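Side-chain contacts in ubiquitin-conjugating enzyme E2, putative (Plasmodium falciparum, PDB 2Q0V), which probably takes part in ubiquitin transfer as a member of the E2 fold family, apparently akin to the E2 variants (UEVs): residues C59-Q64 / T127-L132; P89-D94 / H114-W119; S100-D103 / R107-K110. All blocks are in the same frame, centred on the assembly; numbering follows the deposited sequence.

Contact 1. Residues C59-Q64 / T127-L132; sequences CTIFGQ and TILISL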
loop_
_atom_site.group_PDB
_atom_site.type_symbol
_atom_site.label_atom_id
_atom_site.label_comp_id
_atom_site.label_asym_id
_atom_site.label_seq_id
_atom_site.Cartn_x
_atom_site.Cartn_y
_atom_site.Cartn_z
ATOM N N CYS A 59 -6.423 1.909 -2.569
ATOM C CA CYS A 59 -5.901 2.237 -1.243
ATOM C C CYS A 59 -5.817 3.740 -0.980
ATOM O O CYS A 59 -5.657 4.539 -1.903
ATOM C CB CYS A 59 -4.526 1.606 -1.065
ATOM S SG CYS A 59 -4.489 -0.170 -1.416
ATOM N N THR A 60 -5.919 4.111 0.288
ATOM C CA THR A 60 -5.762 5.490 0.730
ATOM C C THR A 60 -4.771 5.575 1.899
ATOM O O THR A 60 -4.837 4.768 2.850
ATOM C CB THR A 60 -7.112 6.084 1.163
ATOM O OG1 THR A 60 -8.037 6.021 0.070
ATOM C CG2 THR A 60 -6.968 7.520 1.556
ATOM N N ILE A 61 -3.869 6.554 1.804
ATOM C CA ILE A 61 -2.963 6.952 2.870
ATOM C C ILE A 61 -3.266 8.421 3.279
ATOM O O ILE A 61 -3.196 9.341 2.446
ATOM C CB ILE A 61 -1.478 6.864 2.405
ATOM C CG1 ILE A 61 -1.013 5.415 2.296
ATOM C CG2 ILE A 61 -0.542 7.576 3.364
ATOM C CD1 ILE A 61 0.372 5.308 1.630
ATOM N N PHE A 62 -3.586 8.627 4.554
ATOM C CA PHE A 62 -3.528 9.963 5.150
ATOM C C PHE A 62 -2.080 10.424 5.391
ATOM O O PHE A 62 -1.254 9.685 5.939
ATOM C CB PHE A 62 -4.324 9.987 6.440
ATOM C CG PHE A 62 -4.365 11.331 7.123
ATOM C CD1 PHE A 62 -4.068 11.440 8.484
ATOM C CD2 PHE A 62 -4.719 12.493 6.421
ATOM C CE1 PHE A 62 -4.111 12.711 9.145
ATOM C CE2 PHE A 62 -4.766 13.741 7.060
ATOM C CZ PHE A 62 -4.462 13.852 8.428
ATOM N N GLY A 63 -1.772 11.634 4.940
ATOM C CA GLY A 63 -0.483 12.263 5.204
ATOM C C GLY A 63 -0.147 12.343 6.677
ATOM O O GLY A 63 -1.011 12.358 7.545
ATOM N N GLN A 64 1.135 12.386 6.966
ATOM C CA GLN A 64 1.600 12.329 8.340
ATOM C C GLN A 64 1.570 13.755 9.001
ATOM O O GLN A 64 2.128 14.720 8.443
ATOM C CB GLN A 64 2.996 11.667 8.307
ATOM C CG GLN A 64 3.503 10.976 9.548
ATOM C CD GLN A 64 2.633 9.897 10.156
ATOM O OE1 GLN A 64 2.737 8.717 9.810
ATOM N NE2 GLN A 64 1.876 10.270 11.167
ATOM N N THR A 127 0.728 -3.708 5.756
ATOM C CA THR A 127 2.169 -3.440 6.024
ATOM C C THR A 127 2.774 -2.399 5.082
ATOM O O THR A 127 3.586 -1.563 5.501
ATOM C CB THR A 127 3.055 -4.729 5.918
ATOM O OG1 THR A 127 2.389 -5.822 6.548
ATOM C CG2 THR A 127 4.371 -4.539 6.612
ATOM N N ILE A 128 2.406 -2.493 3.808
ATOM C CA ILE A 128 2.911 -1.590 2.782
ATOM C C ILE A 128 2.373 -0.177 3.050
ATOM O O ILE A 128 3.121 0.770 3.122
ATOM C CB ILE A 128 2.491 -2.068 1.370
ATOM C CG1 ILE A 128 3.118 -3.447 1.044
ATOM C CG2 ILE A 128 2.793 -0.961 0.313
ATOM C CD1 ILE A 128 2.499 -4.129 -0.221
ATOM N N LEU A 129 1.072 -0.077 3.260
ATOM C CA LEU A 129 0.429 1.197 3.536
ATOM C C LEU A 129 1.020 1.856 4.768
ATOM O O LEU A 129 1.469 2.985 4.672
ATOM C CB LEU A 129 -1.096 1.036 3.580
ATOM C CG LEU A 129 -1.651 0.537 2.233
ATOM C CD1 LEU A 129 -3.149 0.251 2.267
ATOM C CD2 LEU A 129 -1.226 1.422 1.008
ATOM N N ILE A 130 1.093 1.123 5.882
ATOM C CA ILE A 130 1.825 1.521 7.091
ATOM C C ILE A 130 3.267 1.949 6.862
ATOM O O ILE A 130 3.713 2.970 7.350
ATOM C CB ILE A 130 1.817 0.390 8.129
ATOM C CG1 ILE A 130 0.396 0.124 8.602
ATOM C CG2 ILE A 130 2.738 0.737 9.361
ATOM C CD1 ILE A 130 0.321 -1.109 9.632
ATOM N N SER A 131 3.999 1.167 6.096
ATOM C CA SER A 131 5.379 1.510 5.742
ATOM C C SER A 131 5.529 2.796 4.982
ATOM O O SER A 131 6.502 3.515 5.187
ATOM C CB SER A 131 6.017 0.381 4.955
ATOM O OG SER A 131 6.350 -0.626 5.865
ATOM N N LEU A 132 4.590 3.056 4.078
ATOM C CA LEU A 132 4.577 4.291 3.304
ATOM C C LEU A 132 4.250 5.504 4.169
ATOM O O LEU A 132 4.879 6.554 4.035
ATOM C CB LEU A 132 3.629 4.167 2.106
ATOM C CG LEU A 132 4.141 3.251 0.966
ATOM C CD1 LEU A 132 3.015 3.025 -0.086
ATOM C CD2 LEU A 132 5.386 3.822 0.326
#
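Ile-61 sets its CG1 branch anti to the carbonyl carbon (chi1 -73°) and continues it extended (chi2 171°), which sends CD1 off the strand toward the helix and into the step between Leu-129 and Leu-132. There CD1 sits 3.5 Å from CB of Leu-132, and the two side chains cross at about a right angle. The same methyl is 3.9 Å from CD1 of Leu-132, and it also approaches the backbone O of Leu-129. Leu-129 meets the strand with the fork of its side chain. CB of Cys-59 rests over this fork, 3.9 Å from both CD1 and CD2 of Leu-129. Cys-59 turns SG beside its own backbone N, where the sulfur also packs on CD1 of Leu-129. Two residues along the strand, CG1 of Ile-61 passes CD2 of Leu-129 at 4.2 Å.

Strand 56-62 and helix 125-135 thus face each other across the core of the ubiquitin-conjugating (UBC) fold, in which helices pack against an antiparallel four-stranded sheet. The local axes run 28° from parallel and 9.0 Å apart. Alternate strand residues Cys-59 and Ile-61 face the helix, while Leu-129 and Leu-132, three positions apart, answer from one helical side. Phe-44 and Leu-76 on the flanking strands extend the apolar layer. On the helix itself, Thr-127 O accepts from both N and OG of Ser-131, which reach it from opposite faces of its carbonyl plane; the OG bond measures 2.9 Å.

No hydrogen bond joins the two segments, though just beyond them Arg-133 NH2 of the same helix donates to Phe-62 O. Every touching residue is buried, so the fit of these side chains rests mainly on shape and the exclusion of water.

Contact 2. Residues P89-D94 / H114-W119; sequences PTVKFD and HILKNW. With PO4 (phosphate ion), chain B.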
loop_
_atom_site.group_PDB
_atom_site.type_symbol
_atom_site.label_atom_id
_atom_site.label_comp_id
_atom_site.label_asym_id
_atom_site.label_seq_id
_atom_site.Cartn_x
_atom_site.Cartn_y
_atom_site.Cartn_z
ATOM N N PRO A 89 3.613 -7.245 -3.927
ATOM C CA PRO A 89 2.749 -6.638 -4.930
ATOM C C PRO A 89 3.486 -5.472 -5.583
ATOM O O PRO A 89 4.557 -5.079 -5.103
ATOM C CB PRO A 89 1.566 -6.112 -4.111
ATOM C CG PRO A 89 1.774 -6.555 -2.714
ATOM C CD PRO A 89 3.204 -6.905 -2.556
ATOM N N THR A 90 2.936 -4.942 -6.675
ATOM C CA THR A 90 3.424 -3.682 -7.235
ATOM C C THR A 90 2.595 -2.575 -6.617
ATOM O O THR A 90 1.372 -2.725 -6.415
ATOM C CB THR A 90 3.327 -3.584 -8.814
ATOM O OG1 THR A 90 1.956 -3.580 -9.236
ATOM C CG2 THR A 90 4.058 -4.714 -9.491
ATOM N N VAL A 91 3.268 -1.466 -6.322
ATOM C CA VAL A 91 2.655 -0.345 -5.644
ATOM C C VAL A 91 2.866 0.907 -6.481
ATOM O O VAL A 91 3.994 1.222 -6.870
ATOM C CB VAL A 91 3.248 -0.144 -4.195
ATOM C CG1 VAL A 91 2.486 0.944 -3.426
ATOM C CG2 VAL A 91 3.271 -1.454 -3.416
ATOM N N LYS A 92 1.775 1.617 -6.761
ATOM C CA LYS A 92 1.875 2.940 -7.364
ATOM C C LYS A 92 0.876 3.970 -6.842
ATOM O O LYS A 92 -0.298 3.671 -6.545
ATOM C CB LYS A 92 1.887 2.894 -8.904
ATOM C CG LYS A 92 0.730 2.224 -9.577
ATOM C CD LYS A 92 1.147 1.754 -10.987
ATOM C CE LYS A 92 2.123 0.537 -10.938
ATOM N NZ LYS A 92 2.607 -0.003 -12.289
ATOM N N PHE A 93 1.385 5.186 -6.708
ATOM C CA PHE A 93 0.574 6.311 -6.339
ATOM C C PHE A 93 -0.151 6.797 -7.592
ATOM O O PHE A 93 0.443 6.919 -8.676
ATOM C CB PHE A 93 1.447 7.432 -5.784
ATOM C CG PHE A 93 1.797 7.281 -4.342
ATOM C CD1 PHE A 93 2.891 6.527 -3.958
ATOM C CD2 PHE A 93 1.022 7.905 -3.355
ATOM C CE1 PHE A 93 3.214 6.388 -2.626
ATOM C CE2 PHE A 93 1.343 7.778 -2.010
ATOM C CZ PHE A 93 2.440 7.024 -1.642
ATOM N N ASP A 94 -1.445 7.033 -7.421
ATOM C CA ASP A 94 -2.252 7.744 -8.378
ATOM C C ASP A 94 -2.128 9.254 -8.049
ATOM O O ASP A 94 -1.981 10.067 -8.948
ATOM C CB ASP A 94 -3.704 7.247 -8.296
ATOM C CG ASP A 94 -3.826 5.714 -8.499
ATOM O OD1 ASP A 94 -3.232 5.147 -9.456
ATOM O OD2 ASP A 94 -4.536 5.054 -7.702
ATOM N N HIS A 114 12.220 -1.052 2.669
ATOM C CA HIS A 114 12.632 -2.322 3.293
ATOM C C HIS A 114 11.673 -3.442 3.023
ATOM O O HIS A 114 12.075 -4.472 2.523
ATOM C CB HIS A 114 12.835 -2.228 4.823
ATOM C CG HIS A 114 13.016 -3.583 5.484
ATOM N ND1 HIS A 114 14.256 -4.164 5.685
ATOM C CD2 HIS A 114 12.105 -4.493 5.925
ATOM C CE1 HIS A 114 14.100 -5.353 6.245
ATOM N NE2 HIS A 114 12.806 -5.580 6.398
ATOM N N ILE A 115 10.399 -3.260 3.353
ATOM C CA ILE A 115 9.476 -4.383 3.278
ATOM C C ILE A 115 9.287 -4.912 1.866
ATOM O O ILE A 115 8.891 -6.056 1.715
ATOM C CB ILE A 115 8.096 -4.133 3.983
ATOM C CG1 ILE A 115 7.383 -2.919 3.403
ATOM C CG2 ILE A 115 8.227 -4.039 5.512
ATOM C CD1 ILE A 115 6.239 -3.344 2.566
ATOM N N LEU A 116 9.541 -4.095 0.839
ATOM C CA LEU A 116 9.411 -4.571 -0.555
ATOM C C LEU A 116 10.695 -5.209 -1.014
ATOM O O LEU A 116 10.664 -6.271 -1.626
ATOM C CB LEU A 116 9.001 -3.461 -1.529
ATOM C CG LEU A 116 7.575 -2.896 -1.392
ATOM C CD1 LEU A 116 7.421 -1.715 -2.329
ATOM C CD2 LEU A 116 6.476 -3.946 -1.637
ATOM N N LYS A 117 11.812 -4.543 -0.718
ATOM C CA LYS A 117 13.154 -5.032 -0.994
ATOM C C LYS A 117 13.373 -6.410 -0.378
ATOM O O LYS A 117 13.701 -7.382 -1.074
ATOM C CB LYS A 117 14.170 -4.074 -0.387
ATOM C CG LYS A 117 15.565 -4.289 -0.882
ATOM C CD LYS A 117 16.556 -3.565 -0.025
ATOM C CE LYS A 117 17.921 -4.215 -0.261
ATOM N NZ LYS A 117 19.102 -3.603 0.455
ATOM N N ASN A 118 13.183 -6.488 0.935
ATOM C CA ASN A 118 13.336 -7.737 1.660
ATOM C C ASN A 118 11.982 -8.269 1.983
ATOM O O ASN A 118 11.699 -8.502 3.147
ATOM C CB ASN A 118 14.082 -7.513 2.964
ATOM C CG ASN A 118 15.328 -6.731 2.775
ATOM O OD1 ASN A 118 15.457 -5.615 3.284
ATOM N ND2 ASN A 118 16.263 -7.290 2.001
ATOM N N TRP A 119 11.144 -8.445 0.966
ATOM C CA TRP A 119 9.779 -8.896 1.190
ATOM C C TRP A 119 9.814 -10.210 1.938
ATOM O O TRP A 119 10.831 -10.921 1.884
ATOM C CB TRP A 119 8.982 -8.976 -0.125
ATOM C CG TRP A 119 7.567 -9.482 -0.035
ATOM C CD1 TRP A 119 7.138 -10.755 -0.298
ATOM C CD2 TRP A 119 6.380 -8.729 0.298
ATOM N NE1 TRP A 119 5.765 -10.846 -0.140
ATOM C CE2 TRP A 119 5.280 -9.623 0.227
ATOM C CE3 TRP A 119 6.140 -7.394 0.661
ATOM C CZ2 TRP A 119 3.972 -9.228 0.514
ATOM C CZ3 TRP A 119 4.836 -7.005 0.925
ATOM C CH2 TRP A 119 3.772 -7.917 0.862
HETATM P P PO4 B . 19.083 -4.118 3.792
HETATM O O1 PO4 B . 19.951 -2.902 3.553
HETATM O O2 PO4 B . 17.632 -3.688 3.890
HETATM O O3 PO4 B . 19.236 -5.110 2.661
HETATM O O4 PO4 B . 19.535 -4.788 5.066
#
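Pro-89 and Leu-116 bring the two backbones nearest, with CA atoms 8.2 Å apart, where the start of strand 90-93 passes the short helix 114-117. The strand is the last of the antiparallel sheet of the UBC fold, and Pro-89 ends the PxxPP sequence characteristic of this family. The helix makes little more than one turn: Asn-118 N bonds His-114 O at 2.8 Å, and Asn-118 then leaves helical geometry, turning the chain so that Trp-119 faces back to the strand.

The gap is bridged by side chains without a hydrogen bond between the segments. Trp-119 extends its indole with CG anti to the backbone N (chi1 178°), presenting a face of the six-membered ring to Pro-89. Pro-89 CD stands 3.9 Å from the centre of that ring and 23° off its normal, a CH-pi contact, with the pyrrolidine crossing the indole at about a right angle. The indole edge is fixed by another part of the same proline-rich turn, since Trp-119 NE1 donates to Pro-85 O. Leu-116 meets the strand with both methyls: CD1 lies 4.3 Å from CG2 of Val-91, while CD2 approaches O of Pro-89 at 4.1 Å. Ile-128 of helix 125-135 packs against both Pro-89 and Val-91, continuing the apolar layer.

The other side of the helix carries polar groups to the surface. A phosphate, probably from the crystallisation liquor, lies by Lys-117 and Asn-118, with its O2 near the plane of the His-114 ring, at the edge. Lys-117 reaches it with an extended chain, and NZ donates to phosphate O3 at 2.7 Å.

Contact 3. Residues S100-D103 / R107-K110; sequences SCVD and RVIK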
loop_
_atom_site.group_PDB
_atom_site.type_symbol
_atom_site.label_atom_id
_atom_site.label_comp_id
_atom_site.label_asym_id
_atom_site.label_seq_id
_atom_site.Cartn_x
_atom_site.Cartn_y
_atom_site.Cartn_z
ATOM N N SER A 100 11.526 9.721 -1.458
ATOM C CA SER A 100 12.715 9.007 -1.950
ATOM C C SER A 100 12.470 7.572 -2.477
ATOM O O SER A 100 13.276 7.062 -3.251
ATOM C CB SER A 100 13.849 9.052 -0.923
ATOM O OG SER A 100 13.559 8.196 0.182
ATOM N N CYS A 101 11.376 6.928 -2.085
ATOM C CA CYS A 101 11.045 5.573 -2.589
ATOM C C CYS A 101 9.925 5.569 -3.645
ATOM O O CYS A 101 9.384 4.518 -3.970
ATOM C CB CYS A 101 10.644 4.660 -1.430
ATOM S SG CYS A 101 9.146 5.233 -0.613
ATOM N N VAL A 102 9.568 6.749 -4.157
ATOM C CA VAL A 102 8.607 6.867 -5.262
ATOM C C VAL A 102 9.312 7.391 -6.530
ATOM O O VAL A 102 10.005 8.399 -6.487
ATOM C CB VAL A 102 7.386 7.770 -4.855
ATOM C CG1 VAL A 102 6.463 8.025 -6.014
ATOM C CG2 VAL A 102 6.630 7.149 -3.701
ATOM N N ASP A 103 9.133 6.715 -7.661
ATOM C CA ASP A 103 9.749 7.187 -8.916
ATOM C C ASP A 103 8.983 8.355 -9.584
ATOM O O ASP A 103 7.970 8.854 -9.043
ATOM C CB ASP A 103 10.055 6.025 -9.889
ATOM C CG ASP A 103 8.818 5.451 -10.573
ATOM O OD1 ASP A 103 7.768 6.120 -10.637
ATOM O OD2 ASP A 103 8.907 4.308 -11.074
ATOM N N ARG A 107 5.524 5.226 -9.052
ATOM C CA ARG A 107 5.593 3.860 -8.605
ATOM C C ARG A 107 6.676 3.630 -7.575
ATOM O O ARG A 107 7.698 4.327 -7.569
ATOM C CB ARG A 107 5.346 2.789 -9.696
ATOM C CG ARG A 107 6.451 2.148 -10.469
ATOM C CD ARG A 107 5.850 0.836 -11.088
ATOM N NE ARG A 107 6.197 0.547 -12.504
ATOM C CZ ARG A 107 5.618 1.085 -13.598
ATOM N NH1 ARG A 107 6.031 0.715 -14.811
ATOM N NH2 ARG A 107 4.649 2.005 -13.507
ATOM N N VAL A 108 6.375 2.751 -6.622
ATOM C CA VAL A 108 7.283 2.538 -5.515
ATOM C C VAL A 108 8.529 1.799 -5.996
ATOM O O VAL A 108 8.445 0.801 -6.723
ATOM C CB VAL A 108 6.572 1.881 -4.279
ATOM C CG1 VAL A 108 7.566 1.565 -3.155
ATOM C CG2 VAL A 108 5.452 2.823 -3.766
ATOM N N ILE A 109 9.679 2.366 -5.651
ATOM C CA ILE A 109 10.964 1.791 -5.972
ATOM C C ILE A 109 11.255 0.747 -4.896
ATOM O O ILE A 109 11.582 1.078 -3.763
ATOM C CB ILE A 109 12.072 2.875 -6.040
ATOM C CG1 ILE A 109 11.637 4.039 -6.932
ATOM C CG2 ILE A 109 13.358 2.280 -6.546
ATOM C CD1 ILE A 109 12.432 5.338 -6.691
ATOM N N LYS A 110 11.092 -0.514 -5.281
ATOM C CA LYS A 110 11.205 -1.672 -4.411
ATOM C C LYS A 110 12.461 -1.639 -3.527
ATOM O O LYS A 110 12.381 -1.896 -2.335
ATOM C CB LYS A 110 11.126 -2.941 -5.273
ATOM C CG LYS A 110 11.636 -4.230 -4.631
ATOM C CD LYS A 110 11.896 -5.345 -5.660
ATOM C CE LYS A 110 10.564 -5.922 -6.191
ATOM N NZ LYS A 110 10.737 -7.189 -7.002
#
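Asp-103 OD1 is gripped by two backbone N-H groups: Arg-107 N, across the contact at 2.9 Å, and Cys-105 N within the turn. The second bond makes an Asx turn, and together they close a small irregular hairpin that reverses the chain between 103 and 107. Arg-107 N comes from above the carboxylate, 57° out of its plane. The carboxylate gets there because CG of Asp-103 lies between backbone N and carbonyl carbon (chi1 74°), folding the side chain back over the turn.

The two arms form a single antiparallel bridge. Val-102 and Val-108 are its non-hydrogen-bonded pair, flanked by two backbone bonds. Asp-103 N donates to Arg-107 O at 2.8 Å, while Ile-109 N reaches Cys-101 O at 2.7 Å. Cys-101 O also receives a CA-H...O contact from Val-108 CA (3.3 Å).

In active E2s the catalytic cysteine lies in the arm that corresponds to 107-110; by sequence its place here is probably taken by Ile-109, consistent with a UEV-like protein. Val-108 ties the hairpin inward, hydrogen-bonding to Val-91 through its backbone and packing its side chain on Leu-116. Near the carboxylate, OD2 of Asp-103 lies 3.3 Å from CG of Arg-107, but the guanidinium runs on past it and the charged atoms do not meet. Ile-109 lies along the other arm, its CD1 3.7 Å from both Val-102 C and Asp-103 N.

Overall arrangement
After helix 22-34 and strand 42-46, the chain lays down strand 56-62; its partner in contact 1, helix 125-135, comes only after the two remaining strands and the long loop that follows them. Contact 1 therefore closes the widest loop. Within it, contact 2 joins strand 90-93 to helix 114-117, and contact 3 folds the intervening loop into a hairpin, so the three lie one inside another without crossing. The sites also touch in space. Ile-128 and Ser-131 of helix 125-135 pack on Ile-115, tying contacts 1 and 2 into one core, while Leu-132 of the same helix meets Cys-101 and Val-108 of the hairpin more loosely.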